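Local structure of epimerase family protein SDR39U1 (Homo sapiens, 4B4O) at residues I39-L44 with L83-L88; R68-T73 with D130-L135; Y111-P114 with E119-E122. The protein binds NADPH and is a putative NADP-dependent oxidoreductase of the short-chain dehydrogenase/reductase family. The protein carries 3 engineered substitutions. All blocks are in the same frame, centred on the assembly; numbering follows the deposited sequence.

Contact 1 of 3, residues I39-L44 with L83-L88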
# COMPACT_ATOMS: atom_id res chain seq x y z
N ILE A 39 18.20 -3.97 -10.72
CA ILE A 39 18.42 -3.32 -11.99
C ILE A 39 17.69 -1.98 -11.98
O ILE A 39 16.73 -1.80 -11.27
CB ILE A 39 17.96 -4.21 -13.19
CG1 ILE A 39 16.43 -4.41 -13.24
CG2 ILE A 39 18.61 -5.60 -13.12
CD1 ILE A 39 15.89 -4.97 -14.53
N THR A 40 18.16 -1.04 -12.79
CA THR A 40 17.54 0.28 -12.88
C THR A 40 16.41 0.32 -13.91
O THR A 40 16.29 -0.56 -14.76
CB THR A 40 18.57 1.36 -13.25
OG1 THR A 40 19.09 1.07 -14.54
CG2 THR A 40 19.70 1.40 -12.26
N TRP A 41 15.59 1.36 -13.82
CA TRP A 41 14.50 1.59 -14.79
C TRP A 41 15.04 1.79 -16.17
O TRP A 41 14.51 1.24 -17.14
CB TRP A 41 13.62 2.77 -14.38
CG TRP A 41 12.91 2.46 -13.08
CD1 TRP A 41 13.25 2.89 -11.81
CD2 TRP A 41 11.78 1.55 -12.87
NE1 TRP A 41 12.42 2.36 -10.86
CE2 TRP A 41 11.51 1.55 -11.42
CE3 TRP A 41 10.97 0.78 -13.69
CZ2 TRP A 41 10.48 0.82 -10.87
CZ3 TRP A 41 9.94 0.05 -13.11
CH2 TRP A 41 9.70 0.06 -11.74
N ASP A 42 16.13 2.54 -16.28
CA ASP A 42 16.77 2.76 -17.57
C ASP A 42 17.23 1.44 -18.17
O ASP A 42 17.13 1.24 -19.38
CB ASP A 42 17.97 3.71 -17.43
CG ASP A 42 17.54 5.15 -17.14
OD1 ASP A 42 16.33 5.46 -17.24
OD2 ASP A 42 18.43 5.96 -16.81
N GLU A 43 17.75 0.56 -17.34
CA GLU A 43 18.23 -0.73 -17.79
C GLU A 43 17.08 -1.62 -18.23
O GLU A 43 17.21 -2.31 -19.23
CB GLU A 43 19.10 -1.38 -16.70
CG GLU A 43 19.41 -2.89 -16.83
CD GLU A 43 20.50 -3.28 -15.79
OE1 GLU A 43 20.63 -2.59 -14.73
OE2 GLU A 43 21.27 -4.25 -16.04
N LEU A 44 15.96 -1.59 -17.52
CA LEU A 44 14.78 -2.36 -17.91
C LEU A 44 14.24 -1.94 -19.28
O LEU A 44 13.83 -2.78 -20.07
CB LEU A 44 13.68 -2.20 -16.86
CG LEU A 44 12.33 -2.86 -17.13
CD1 LEU A 44 12.45 -4.37 -17.00
CD2 LEU A 44 11.32 -2.30 -16.16
N LEU A 83 2.29 5.67 -12.93
CA LEU A 83 1.90 5.21 -14.26
C LEU A 83 3.11 4.77 -15.11
O LEU A 83 3.07 3.74 -15.77
CB LEU A 83 1.12 6.30 -15.01
CG LEU A 83 -0.12 7.01 -14.44
CD1 LEU A 83 -0.74 7.93 -15.48
CD2 LEU A 83 -1.14 6.00 -13.93
N GLU A 84 4.19 5.55 -15.08
CA GLU A 84 5.34 5.27 -15.95
C GLU A 84 6.01 3.98 -15.53
O GLU A 84 6.22 3.12 -16.37
CB GLU A 84 6.33 6.43 -15.99
CG GLU A 84 5.77 7.64 -16.70
CD GLU A 84 6.65 8.89 -16.59
OE1 GLU A 84 7.91 8.76 -16.48
OE2 GLU A 84 6.08 10.01 -16.69
N THR A 85 6.35 3.84 -14.26
CA THR A 85 6.98 2.59 -13.79
C THR A 85 6.08 1.38 -14.04
O THR A 85 6.53 0.36 -14.53
CB THR A 85 7.37 2.63 -12.30
OG1 THR A 85 6.21 2.80 -11.49
CG2 THR A 85 8.39 3.73 -12.05
N THR A 86 4.79 1.52 -13.74
CA THR A 86 3.86 0.43 -13.98
C THR A 86 3.78 0.06 -15.47
O THR A 86 3.80 -1.11 -15.83
CB THR A 86 2.46 0.76 -13.41
OG1 THR A 86 2.56 1.01 -12.01
CG2 THR A 86 1.45 -0.39 -13.65
N GLN A 87 3.70 1.06 -16.32
CA GLN A 87 3.55 0.84 -17.76
C GLN A 87 4.79 0.20 -18.32
O GLN A 87 4.72 -0.67 -19.18
CB GLN A 87 3.23 2.17 -18.45
CG GLN A 87 3.07 2.09 -19.96
CD GLN A 87 1.76 2.71 -20.46
OE1 GLN A 87 1.74 3.58 -21.36
NE2 GLN A 87 0.64 2.25 -19.88
N LEU A 88 5.94 0.60 -17.79
CA LEU A 88 7.23 0.12 -18.26
C LEU A 88 7.37 -1.37 -17.96
O LEU A 88 7.88 -2.13 -18.78
CB LEU A 88 8.35 0.90 -17.58
CG LEU A 88 9.61 1.28 -18.38
CD1 LEU A 88 9.39 1.53 -19.86
CD2 LEU A 88 10.21 2.54 -17.72

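Contact 2 of 3, residues R68-T73 with D130-L135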
# COMPACT_ATOMS: atom_id res chain seq x y z
N ARG A 68 6.85 18.22 1.26
CA ARG A 68 6.50 18.75 -0.06
C ARG A 68 5.09 19.31 -0.08
O ARG A 68 4.15 18.68 0.41
CB ARG A 68 6.70 17.68 -1.14
CG ARG A 68 8.17 17.45 -1.43
CD ARG A 68 8.41 16.71 -2.73
NE ARG A 68 8.33 17.58 -3.92
CZ ARG A 68 8.28 17.13 -5.18
NH1 ARG A 68 8.29 15.82 -5.46
NH2 ARG A 68 8.20 18.01 -6.19
N ARG A 69 4.96 20.51 -0.63
CA ARG A 69 3.68 21.20 -0.74
C ARG A 69 2.91 20.55 -1.86
O ARG A 69 3.49 20.12 -2.84
CB ARG A 69 3.87 22.72 -0.99
N TRP A 70 1.61 20.45 -1.71
CA TRP A 70 0.78 19.83 -2.72
C TRP A 70 0.54 20.75 -3.89
O TRP A 70 -0.55 21.29 -4.06
CB TRP A 70 -0.56 19.38 -2.12
CG TRP A 70 -1.34 18.53 -3.06
CD1 TRP A 70 -2.42 18.91 -3.85
CD2 TRP A 70 -1.08 17.14 -3.40
NE1 TRP A 70 -2.86 17.85 -4.60
CE2 TRP A 70 -2.09 16.76 -4.38
CE3 TRP A 70 -0.16 16.20 -2.99
CZ2 TRP A 70 -2.15 15.50 -4.91
CZ3 TRP A 70 -0.23 14.92 -3.53
CH2 TRP A 70 -1.21 14.58 -4.47
N ASN A 71 1.54 20.95 -4.73
CA ASN A 71 1.35 21.74 -5.96
C ASN A 71 1.20 20.83 -7.18
O ASN A 71 1.25 19.60 -7.08
CB ASN A 71 2.49 22.76 -6.15
CG ASN A 71 3.86 22.12 -6.30
OD1 ASN A 71 4.01 20.91 -6.36
ND2 ASN A 71 4.86 22.95 -6.38
N GLU A 72 1.02 21.45 -8.34
CA GLU A 72 0.84 20.74 -9.59
C GLU A 72 2.07 19.89 -9.94
O GLU A 72 1.93 18.81 -10.48
CB GLU A 72 0.55 21.74 -10.72
CG GLU A 72 -0.23 21.16 -11.88
CD GLU A 72 0.02 21.90 -13.20
OE1 GLU A 72 -0.11 23.16 -13.24
OE2 GLU A 72 0.34 21.21 -14.19
N THR A 73 3.26 20.41 -9.65
CA THR A 73 4.50 19.70 -9.95
C THR A 73 4.56 18.39 -9.20
O THR A 73 4.91 17.35 -9.80
CB THR A 73 5.74 20.54 -9.57
OG1 THR A 73 5.74 21.74 -10.32
CG2 THR A 73 7.03 19.80 -9.86
N ASP A 130 -12.31 12.00 -7.13
CA ASP A 130 -11.28 12.90 -6.64
C ASP A 130 -9.94 12.49 -7.24
O ASP A 130 -9.85 11.52 -7.99
CB ASP A 130 -11.23 12.93 -5.09
CG ASP A 130 -10.67 11.64 -4.46
OD1 ASP A 130 -10.21 10.72 -5.15
OD2 ASP A 130 -10.72 11.52 -3.21
N PHE A 131 -8.90 13.21 -6.89
CA PHE A 131 -7.60 12.96 -7.47
C PHE A 131 -7.07 11.53 -7.23
O PHE A 131 -6.55 10.88 -8.14
CB PHE A 131 -6.59 13.97 -6.94
CG PHE A 131 -5.19 13.70 -7.41
CD1 PHE A 131 -4.74 14.24 -8.59
CD2 PHE A 131 -4.35 12.91 -6.67
CE1 PHE A 131 -3.46 14.00 -9.03
CE2 PHE A 131 -3.07 12.65 -7.10
CZ PHE A 131 -2.63 13.20 -8.28
N PHE A 132 -7.17 11.08 -5.98
CA PHE A 132 -6.59 9.78 -5.61
C PHE A 132 -7.39 8.59 -6.14
O PHE A 132 -6.82 7.56 -6.46
CB PHE A 132 -6.41 9.70 -4.10
CG PHE A 132 -5.44 10.69 -3.58
CD1 PHE A 132 -4.08 10.52 -3.82
CD2 PHE A 132 -5.86 11.81 -2.90
CE1 PHE A 132 -3.16 11.45 -3.38
CE2 PHE A 132 -4.95 12.76 -2.44
CZ PHE A 132 -3.59 12.58 -2.70
N SER A 133 -8.71 8.74 -6.22
CA SER A 133 -9.53 7.70 -6.83
C SER A 133 -9.24 7.61 -8.33
O SER A 133 -9.03 6.52 -8.85
CB SER A 133 -11.02 7.94 -6.55
OG SER A 133 -11.42 9.25 -6.89
N ASN A 134 -9.18 8.75 -9.02
CA ASN A 134 -8.76 8.78 -10.42
C ASN A 134 -7.35 8.20 -10.59
O ASN A 134 -7.07 7.51 -11.56
CB ASN A 134 -8.81 10.20 -11.00
CG ASN A 134 -10.24 10.61 -11.38
OD1 ASN A 134 -10.93 9.86 -12.08
ND2 ASN A 134 -10.70 11.80 -10.93
N LEU A 135 -6.46 8.50 -9.65
CA LEU A 135 -5.12 7.93 -9.70
C LEU A 135 -5.22 6.39 -9.76
O LEU A 135 -4.68 5.78 -10.65
CB LEU A 135 -4.27 8.38 -8.49
CG LEU A 135 -2.88 7.73 -8.27
CD1 LEU A 135 -1.81 8.20 -9.25
CD2 LEU A 135 -2.41 7.96 -6.85

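Contact 3 of 3, residues Y111-P114 with E119-E122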
# COMPACT_ATOMS: atom_id res chain seq x y z
N TYR A 111 -9.59 4.36 -3.89
CA TYR A 111 -10.56 4.04 -4.95
C TYR A 111 -12.01 4.19 -4.46
O TYR A 111 -12.88 4.59 -5.22
CB TYR A 111 -10.33 2.60 -5.44
CG TYR A 111 -11.15 2.20 -6.65
CD1 TYR A 111 -10.74 2.52 -7.94
CD2 TYR A 111 -12.32 1.48 -6.50
CE1 TYR A 111 -11.47 2.16 -9.04
CE2 TYR A 111 -13.07 1.13 -7.60
CZ TYR A 111 -12.63 1.46 -8.87
OH TYR A 111 -13.37 1.10 -9.98
N TYR A 112 -12.26 3.82 -3.21
CA TYR A 112 -13.61 3.82 -2.65
C TYR A 112 -13.97 5.16 -2.01
O TYR A 112 -13.18 5.74 -1.26
CB TYR A 112 -13.78 2.68 -1.63
CG TYR A 112 -13.28 1.35 -2.12
CD1 TYR A 112 -13.87 0.70 -3.18
CD2 TYR A 112 -12.19 0.73 -1.51
CE1 TYR A 112 -13.40 -0.52 -3.63
CE2 TYR A 112 -11.71 -0.49 -1.95
CZ TYR A 112 -12.31 -1.11 -3.01
OH TYR A 112 -11.84 -2.33 -3.42
N GLN A 113 -15.14 5.66 -2.35
CA GLN A 113 -15.61 6.96 -1.91
C GLN A 113 -15.68 7.01 -0.38
O GLN A 113 -16.41 6.26 0.25
CB GLN A 113 -16.97 7.22 -2.57
CG GLN A 113 -17.83 8.36 -2.04
CD GLN A 113 -17.32 9.76 -2.37
OE1 GLN A 113 -17.48 10.27 -3.52
NE2 GLN A 113 -16.77 10.43 -1.33
N PRO A 114 -14.91 7.92 0.24
CA PRO A 114 -15.03 8.08 1.68
C PRO A 114 -16.44 8.43 2.09
O PRO A 114 -17.12 9.19 1.40
CB PRO A 114 -14.09 9.25 1.98
CG PRO A 114 -13.09 9.22 0.88
CD PRO A 114 -13.90 8.84 -0.33
N GLU A 119 -20.24 0.90 2.82
CA GLU A 119 -19.42 -0.28 3.04
C GLU A 119 -18.98 -0.82 1.68
O GLU A 119 -19.80 -1.00 0.80
CB GLU A 119 -20.22 -1.33 3.82
CG GLU A 119 -19.53 -2.67 3.96
CD GLU A 119 -20.24 -3.62 4.93
OE1 GLU A 119 -20.17 -3.37 6.17
OE2 GLU A 119 -20.78 -4.65 4.44
N TYR A 120 -17.70 -1.08 1.52
CA TYR A 120 -17.15 -1.45 0.23
C TYR A 120 -16.47 -2.81 0.28
O TYR A 120 -15.86 -3.15 1.28
CB TYR A 120 -16.12 -0.41 -0.21
CG TYR A 120 -16.67 1.01 -0.29
CD1 TYR A 120 -17.36 1.43 -1.40
CD2 TYR A 120 -16.50 1.90 0.76
CE1 TYR A 120 -17.88 2.69 -1.47
CE2 TYR A 120 -17.02 3.17 0.70
CZ TYR A 120 -17.71 3.56 -0.42
OH TYR A 120 -18.21 4.83 -0.53
N ASP A 121 -16.55 -3.55 -0.82
CA ASP A 121 -15.64 -4.67 -1.06
C ASP A 121 -14.97 -4.53 -2.42
O ASP A 121 -15.10 -3.51 -3.08
CB ASP A 121 -16.32 -6.03 -0.85
CG ASP A 121 -17.33 -6.40 -1.92
OD1 ASP A 121 -17.44 -5.71 -2.94
OD2 ASP A 121 -18.04 -7.41 -1.72
N GLU A 122 -14.29 -5.58 -2.86
CA GLU A 122 -13.48 -5.53 -4.09
C GLU A 122 -14.30 -5.31 -5.36
O GLU A 122 -13.78 -4.93 -6.38
CB GLU A 122 -12.61 -6.79 -4.23
CG GLU A 122 -11.52 -6.90 -3.16
CD GLU A 122 -11.95 -7.58 -1.86
OE1 GLU A 122 -13.15 -7.88 -1.64
OE2 GLU A 122 -11.05 -7.86 -1.05

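Contact 1 of 3, residues I39-L44 with L83-L88
Trp-41 lays one face of its indole over Thr-85. This is a CH-pi contact. The methyl Thr-85 CG2 lies 3.8 Å from the centroid of the six-membered ring of Trp-41, only 10° off the ring normal. Thr-85 CB also reaches the ring, at 3.5 Å from Trp-41 CH2. The torsion of Thr-85 divides the work: CG2 is anti to the carbonyl carbon and meets the indole, while OG1 sits between N and the carbonyl carbon (chi1 62°). That hydroxyl bonds back to Ser-81 O, one turn earlier, and to Asn-57 ND2. The hydroxyl thus turns to its own helix and to Asn-57, and the methyl to the indole.

The remaining contacts are looser. Leu-88 CD2 comes obliquely to the indole, 4.5 Å from Trp-41 CE3. Leu-44 CD2 makes a van der Waals contact with the backbone, 4.3 Å from Leu-88 O. No hydrogen bond joins the two segments.

Segment 39-44 also holds its own capping bonds. Thr-40 is the N-cap of helix 41-47, and Glu-43 N donates to Thr-40 OG1 over 3.1 Å. The return bond from Thr-40 N to Glu-43 OE1 is weak at 3.5 Å. Together they make a capping box. Trp-41 is thus the first residue of a capped helix.

The contact packs helix 41-47 against helix 72-95 beside the cofactor site of the Rossmann-type domain. Ala-59, an NADP(+)-binding residue, touches both Trp-41 and Thr-85. The side chain of Thr-85 comes within about 4 Å of the bound NADPH. Leu-89 and Ala-92 extend the apolar seam along helix 72-95. Ile-39 bonds through its backbone to strand 26-31, and Thr-86 packs on strand 102-108 and helix 131-143.

Contact 2 of 3, residues R68-T73 with D130-L135
Trp-70 sets the six-membered end of its indole against both Phe-131 and Phe-132. The two phenylalanines also pack on each other, with Phe-131 CD2 over the face of Phe-132. This is the tight part of the contact, a three-ring aromatic cluster. With Phe-131 the pair is T-shaped: the indole edge meets the phenyl face, with planes at 87°. The closest atoms are Trp-70 CZ2 and Phe-131 CE2, 3.7 Å apart and toward the rim of the phenyl ring. Phe-132 meets the indole obliquely, with planes at 44°. Here Trp-70 CH2 lies 3.6 Å from Phe-132 CZ. The first torsion of Trp-70 (chi1 -170°) places CG anti to its backbone N, and the indole extends from the loop toward helix 131-143. Phe-74 meets Trp-70 at about a right angle. Arg-257 and Met-260 of helix 255-262 pack on Phe-132.

Asn-71 and Glu-72 form the exposed side. Asn-71 caps helix 72-95 through Phe-74 N. The neighbouring Arg-68 makes salt bridges to Glu-61 and to Glu-77, an NADP(+)-binding residue.

The start of helix 131-143 has its own capping box. Ser-133 N donates to Asp-130 OD1 over 2.7 Å, and Asp-130 N to Ser-133 OG over 2.9 Å.

The contact between the segments is aromatic packing without a hydrogen bond. The edge-to-face pair is consistent with a weakly polar ring interaction.

Contact 3 of 3, residues Y111-P114 with E119-E122
Tyr-120 and Tyr-112 pack with their rings near parallel but slid apart, and carry most of the buried surface. The rings slide past each other in opposite directions. The planes are 20° from parallel, but the centroids are 5.4 Å apart, so the rings barely overlap. Each ring instead covers the other residue's CB. Tyr-112 CB sits over the centre of the Tyr-120 ring, 3.7 Å from its centroid. Tyr-120 CB lies over a face of the Tyr-112 ring, offset toward the rim, at 4.1 Å from that centroid. Both are CH-pi contacts. In Tyr-120, CG is anti to the carbonyl carbon (chi1 -57°), which places the ring beside Tyr-112 CB.

The two segments belong to the long loop between strand 102-108 and helix 131-143, in the strand-to-helix connection of the Rossmann-type fold. The chain turns back on itself here. Backbone bonds from Tyr-120 to Lys-266 and Ile-268 tie the returning limb to the C-terminal part of the chain.

Gln-113 is the third main partner. Tyr-120 OH donates to the backbone atom Gln-113 O. The modelled separation of these two atoms, 2.4 Å, is too short to be taken literally. The side chain of Gln-113 runs beside the Tyr-120 ring, with CB 3.4 Å from Tyr-120 OH. It bends at chi2, and its NE2 donates to Pro-114 O over 3.0 Å, in the carbonyl plane and on a lone pair. At the other end, Tyr-112 OH reaches past Asp-121 to lie 3.7 Å from Glu-122 CA. This hydroxyl is hydrogen-bonded to Asn-216 and Arg-156, and Glu-122 OE2 accepts from Asn-216 N.

In contact 1 three of the four touching residues are buried, beside the NADPH. Contacts 2 and 3 are only partly buried. Contacts 1 and 2 both use helix 72-95, at different points along it, and do not touch. Contacts 2 and 3 do touch, where Ser-133 CB lies 4.1 Å from Tyr-111 O. The loop of contact 3 leads on to the helix whose start contact 2 uses. The chemistry differs. In contact 1 an indole face takes a methyl group. In contact 2 an indole edge meets one phenyl face and another ring obliquely. Contact 3 alone has a hydrogen bond between its segments, modelled very short.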